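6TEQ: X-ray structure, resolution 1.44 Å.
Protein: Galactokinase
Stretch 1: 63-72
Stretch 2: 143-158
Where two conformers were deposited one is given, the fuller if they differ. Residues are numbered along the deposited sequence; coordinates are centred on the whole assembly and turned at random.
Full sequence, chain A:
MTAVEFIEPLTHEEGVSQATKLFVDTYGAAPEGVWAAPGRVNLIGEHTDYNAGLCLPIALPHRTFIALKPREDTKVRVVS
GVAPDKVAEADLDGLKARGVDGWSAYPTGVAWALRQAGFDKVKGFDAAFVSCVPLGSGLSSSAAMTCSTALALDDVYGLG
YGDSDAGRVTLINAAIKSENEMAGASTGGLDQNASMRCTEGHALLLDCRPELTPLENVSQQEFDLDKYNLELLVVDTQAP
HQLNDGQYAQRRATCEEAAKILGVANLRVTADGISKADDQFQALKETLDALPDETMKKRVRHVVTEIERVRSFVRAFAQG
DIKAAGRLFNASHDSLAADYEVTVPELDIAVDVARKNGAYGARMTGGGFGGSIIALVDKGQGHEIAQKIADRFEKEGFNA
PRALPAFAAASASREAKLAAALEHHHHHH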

# COMPACT_ATOMS: atom_id res chain seq x y z
N ARG A 63 -8.23 1.88 8.96
CA ARG A 63 -8.58 2.97 8.06
C ARG A 63 -8.10 4.31 8.62
O ARG A 63 -7.97 4.47 9.88
CB ARG A 63 -10.06 2.98 7.80
CG ARG A 63 -10.55 1.69 7.10
CD ARG A 63 -12.02 1.40 7.29
NE ARG A 63 -12.95 2.16 6.45
CZ ARG A 63 -13.23 1.92 5.18
NH1 ARG A 63 -12.63 0.94 4.52
NH2 ARG A 63 -14.16 2.64 4.56
N THR A 64 -7.95 5.24 7.68
CA THR A 64 -7.82 6.68 7.97
C THR A 64 -9.21 7.27 7.73
O THR A 64 -9.74 7.13 6.60
CB THR A 64 -6.77 7.33 7.08
OG1 THR A 64 -5.55 6.74 7.50
CG2 THR A 64 -6.68 8.84 7.15
N PHE A 65 -9.71 8.02 8.71
CA PHE A 65 -11.00 8.69 8.68
C PHE A 65 -10.80 10.17 8.52
O PHE A 65 -9.91 10.77 9.16
CB PHE A 65 -11.80 8.45 9.96
CG PHE A 65 -12.22 7.02 10.10
CD1 PHE A 65 -11.35 6.08 10.58
CD2 PHE A 65 -13.55 6.65 9.92
CE1 PHE A 65 -11.74 4.76 10.66
CE2 PHE A 65 -13.93 5.32 9.96
CZ PHE A 65 -13.03 4.39 10.37
N ILE A 66 -11.47 10.72 7.52
CA ILE A 66 -11.36 12.16 7.20
C ILE A 66 -12.73 12.77 7.42
O ILE A 66 -13.70 12.40 6.73
CB ILE A 66 -10.88 12.47 5.80
CG1 ILE A 66 -10.58 13.96 5.56
CG2 ILE A 66 -11.75 11.83 4.72
CD1 ILE A 66 -10.19 14.28 4.15
N ALA A 67 -12.78 13.73 8.33
CA ALA A 67 -13.97 14.63 8.44
C ALA A 67 -13.65 15.84 7.55
O ALA A 67 -12.58 16.44 7.71
CB ALA A 67 -14.21 14.98 9.89
N LEU A 68 -14.50 16.15 6.58
CA LEU A 68 -14.21 17.23 5.63
C LEU A 68 -15.39 18.14 5.40
O LEU A 68 -16.56 17.67 5.44
CB LEU A 68 -13.73 16.58 4.32
CG LEU A 68 -13.29 17.55 3.20
CD1 LEU A 68 -12.15 16.97 2.39
CD2 LEU A 68 -14.47 17.91 2.30
N LYS A 69 -15.09 19.40 5.12
CA LYS A 69 -16.12 20.37 4.65
C LYS A 69 -15.47 21.20 3.57
O LYS A 69 -14.36 21.68 3.75
CB LYS A 69 -16.64 21.26 5.78
CG LYS A 69 -17.77 22.17 5.37
CD LYS A 69 -18.31 22.93 6.55
CE LYS A 69 -19.49 23.78 6.14
NZ LYS A 69 -19.79 24.71 7.22
N PRO A 70 -16.15 21.39 2.43
CA PRO A 70 -15.56 22.21 1.37
C PRO A 70 -15.61 23.67 1.83
O PRO A 70 -16.43 24.02 2.64
CB PRO A 70 -16.49 21.97 0.18
CG PRO A 70 -17.83 21.63 0.83
CD PRO A 70 -17.50 20.87 2.11
N ARG A 71 -14.80 24.48 1.17
CA ARG A 71 -14.78 25.94 1.36
C ARG A 71 -15.14 26.64 0.06
O ARG A 71 -14.93 26.04 -1.01
CB ARG A 71 -13.39 26.35 1.83
CG ARG A 71 -13.00 25.85 3.23
CD ARG A 71 -11.56 26.20 3.63
NE ARG A 71 -11.44 27.66 3.78
CZ ARG A 71 -11.43 28.31 4.91
NH1 ARG A 71 -11.38 29.63 4.82
NH2 ARG A 71 -11.52 27.70 6.10
N GLU A 72 -15.62 27.89 0.11
CA GLU A 72 -15.88 28.70 -1.11
C GLU A 72 -14.62 29.49 -1.51
O GLU A 72 -14.63 30.10 -2.59
CB GLU A 72 -17.06 29.65 -0.91
CG GLU A 72 -18.43 28.97 -0.76
CD GLU A 72 -19.53 29.94 -0.33
OE1 GLU A 72 -19.19 31.08 -0.00
OE2 GLU A 72 -20.73 29.48 -0.24
N ALA A 143 -1.46 6.30 1.35
CA ALA A 143 -2.60 6.08 0.44
C ALA A 143 -3.90 6.22 1.20
O ALA A 143 -4.85 6.69 0.65
CB ALA A 143 -2.58 4.72 -0.24
N ALA A 144 -3.95 5.73 2.44
CA ALA A 144 -5.19 5.87 3.20
C ALA A 144 -5.49 7.36 3.30
O ALA A 144 -6.66 7.74 3.23
CB ALA A 144 -5.00 5.21 4.55
N MET A 145 -4.48 8.20 3.49
CA MET A 145 -4.74 9.66 3.63
C MET A 145 -5.14 10.25 2.26
O MET A 145 -6.09 11.08 2.20
CB MET A 145 -3.52 10.38 4.19
CG MET A 145 -3.70 11.87 4.30
SD MET A 145 -2.48 12.60 5.35
CE MET A 145 -3.03 12.12 6.98
N THR A 146 -4.41 9.96 1.23
CA THR A 146 -4.68 10.57 -0.10
C THR A 146 -5.99 10.03 -0.65
O THR A 146 -6.73 10.81 -1.26
CB THR A 146 -3.52 10.42 -1.10
OG1 THR A 146 -3.28 8.99 -1.28
CG2 THR A 146 -2.29 11.16 -0.67
N CYS A 147 -6.29 8.75 -0.52
CA CYS A 147 -7.51 8.17 -1.09
C CYS A 147 -8.76 8.59 -0.30
O CYS A 147 -9.81 8.87 -0.96
CB CYS A 147 -7.36 6.65 -1.20
SG CYS A 147 -6.14 6.21 -2.45
N SER A 148 -8.65 8.72 1.02
CA SER A 148 -9.84 9.19 1.81
C SER A 148 -10.13 10.63 1.39
O SER A 148 -11.28 10.95 1.20
CB SER A 148 -9.62 9.12 3.28
OG SER A 148 -8.51 9.85 3.74
N THR A 149 -9.09 11.42 1.18
CA THR A 149 -9.27 12.86 0.79
C THR A 149 -9.87 12.89 -0.63
O THR A 149 -10.76 13.69 -0.85
CB THR A 149 -7.95 13.60 0.82
OG1 THR A 149 -7.32 13.51 2.09
CG2 THR A 149 -8.12 15.06 0.48
N ALA A 150 -9.39 12.07 -1.54
CA ALA A 150 -9.85 12.07 -2.96
C ALA A 150 -11.31 11.67 -2.96
O ALA A 150 -12.11 12.29 -3.65
CB ALA A 150 -9.02 11.10 -3.80
N LEU A 151 -11.71 10.68 -2.14
CA LEU A 151 -13.13 10.26 -2.14
C LEU A 151 -13.99 11.37 -1.55
O LEU A 151 -15.09 11.64 -2.08
CB LEU A 151 -13.28 8.97 -1.35
CG LEU A 151 -14.58 8.23 -1.59
CD1 LEU A 151 -14.71 7.65 -3.00
CD2 LEU A 151 -14.75 7.16 -0.54
N ALA A 152 -13.53 11.98 -0.47
CA ALA A 152 -14.30 13.04 0.21
C ALA A 152 -14.47 14.22 -0.77
O ALA A 152 -15.59 14.74 -0.88
CB ALA A 152 -13.62 13.47 1.49
N LEU A 153 -13.41 14.66 -1.46
CA LEU A 153 -13.50 15.79 -2.37
C LEU A 153 -14.43 15.46 -3.53
O LEU A 153 -15.18 16.34 -3.95
CB LEU A 153 -12.11 16.18 -2.87
CG LEU A 153 -11.24 16.85 -1.81
CD1 LEU A 153 -9.78 16.97 -2.29
CD2 LEU A 153 -11.80 18.23 -1.41
N ASP A 154 -14.33 14.27 -4.09
CA ASP A 154 -15.20 13.85 -5.19
C ASP A 154 -16.65 13.99 -4.75
O ASP A 154 -17.49 14.41 -5.55
CB ASP A 154 -14.85 12.44 -5.64
CG ASP A 154 -15.84 11.85 -6.63
OD1 ASP A 154 -15.64 12.15 -7.83
OD2 ASP A 154 -16.87 11.27 -6.17
N ASP A 155 -16.95 13.53 -3.56
CA ASP A 155 -18.31 13.57 -3.02
C ASP A 155 -18.76 15.01 -2.85
O ASP A 155 -19.84 15.33 -3.45
CB ASP A 155 -18.34 12.73 -1.74
CG ASP A 155 -19.71 12.44 -1.19
OD1 ASP A 155 -20.58 13.28 -1.39
OD2 ASP A 155 -19.85 11.48 -0.44
N VAL A 156 -18.03 15.82 -2.09
CA VAL A 156 -18.61 17.16 -1.70
C VAL A 156 -18.70 18.01 -2.94
O VAL A 156 -19.56 18.92 -2.93
CB VAL A 156 -17.90 17.84 -0.53
CG1 VAL A 156 -17.95 16.93 0.70
CG2 VAL A 156 -16.47 18.22 -0.91
N TYR A 157 -17.77 17.84 -3.88
CA TYR A 157 -17.79 18.66 -5.11
C TYR A 157 -18.61 17.98 -6.22
O TYR A 157 -18.73 18.57 -7.29
CB TYR A 157 -16.37 19.06 -5.49
CG TYR A 157 -15.78 20.11 -4.60
CD1 TYR A 157 -16.43 21.33 -4.45
CD2 TYR A 157 -14.68 19.85 -3.77
CE1 TYR A 157 -15.99 22.31 -3.56
CE2 TYR A 157 -14.15 20.88 -2.98
CZ TYR A 157 -14.81 22.10 -2.87
OH TYR A 157 -14.29 23.09 -2.09
N GLY A 158 -19.23 16.81 -5.98
CA GLY A 158 -20.14 16.15 -6.94
C GLY A 158 -19.46 15.83 -8.25
O GLY A 158 -20.03 16.08 -9.35

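Strand 63-70 lies along helix 143-156 of galactokinase, their axes 7.7 Å apart at closest approach and inclined by 39° with N-to-C directions roughly alike. The two elements keep step: every second strand residue meets every fourth helix residue, pairing Thr64 with Ala144, Ile66 with Ser148, Leu68 with Ala152 and Pro70 with Val156. Alternation in the strand turns Thr64, Ile66, Leu68 and Pro70 toward the helix and Phe65, Ala67 and Lys69 away from it. No hydrogen bond crosses between the stretches; close packing, burying 563 Å² in total, makes up the contact. Three residues, Thr64, Leu68 and Ile66, cover the most surface.

Thr64 packs where the backbones come nearest, its CA 5.5 Å from the CA of Ala144. The small methyl of Ala144 suits this narrow spacing: Ala144 CB lies 3.4 Å from Thr64 OG1. That hydroxyl is hydrogen-bonded elsewhere in the structure, so it can be buried against a methyl without being left unsatisfied. The other branch, Thr64 CG2, sits 4.1 Å from Met145 CA and 4.0 Å from Ser148 OG, so the branched side chain meets the helix with both its arms.

Ile66, with chi1 and chi2 both t, spreads over the next turn. Its CG2 is 3.7 Å from both Ser148 CB and Ser148 O and 4.1 Å from Ala152 CB, while its CD1 extends to within 3.6 Å of Thr149 OG1. The helix presents two hydroxyl residues here, yet they pack well against an aliphatic side chain because their polar groups are engaged within the helix itself. Thr149 OG1 donates to Met145 O at 2.7 Å; Ser148 OG, in the p rotamer, lies 2.9 Å from Ala144 O and 3.1 Å from Met145 O, with the choice of acceptor unsettled.

Leu68 carries the apolar contact onward. Its CD1 rests 3.9 Å from Ala152 CB and 4.0 Å from Leu153 CD2, and its CD2 is 3.8 Å from Val156 CG2. Ala152 thus meets both Ile66 and Leu68, its short side chain leaving space for the larger ones. The CA-to-CB bond of Leu153 points sideways, but the end of its side chain comes nearer and reaches Leu68. The chi2 of Leu68, 146°, falls between the usual wells.

At the far end the CA-to-CB bond of Pro70 points toward the helix, and Pro70 CB lies 3.9 Å from Val156 CG2 and 3.5 Å from Tyr157 CZ. Tyr157 likewise starts sideways, and its long side chain brings the phenol back to the strand. Tyr157 OH is 3.4 Å from Pro70 CB and 3.2 Å from Arg71 O, which lies at the ring edge, near its plane; the hydroxyl is hydrogen-bonded elsewhere in the structure. Gly158 then ends the helical course in a Schellman motif, its positive phi of 59° being a conformation that favours glycine.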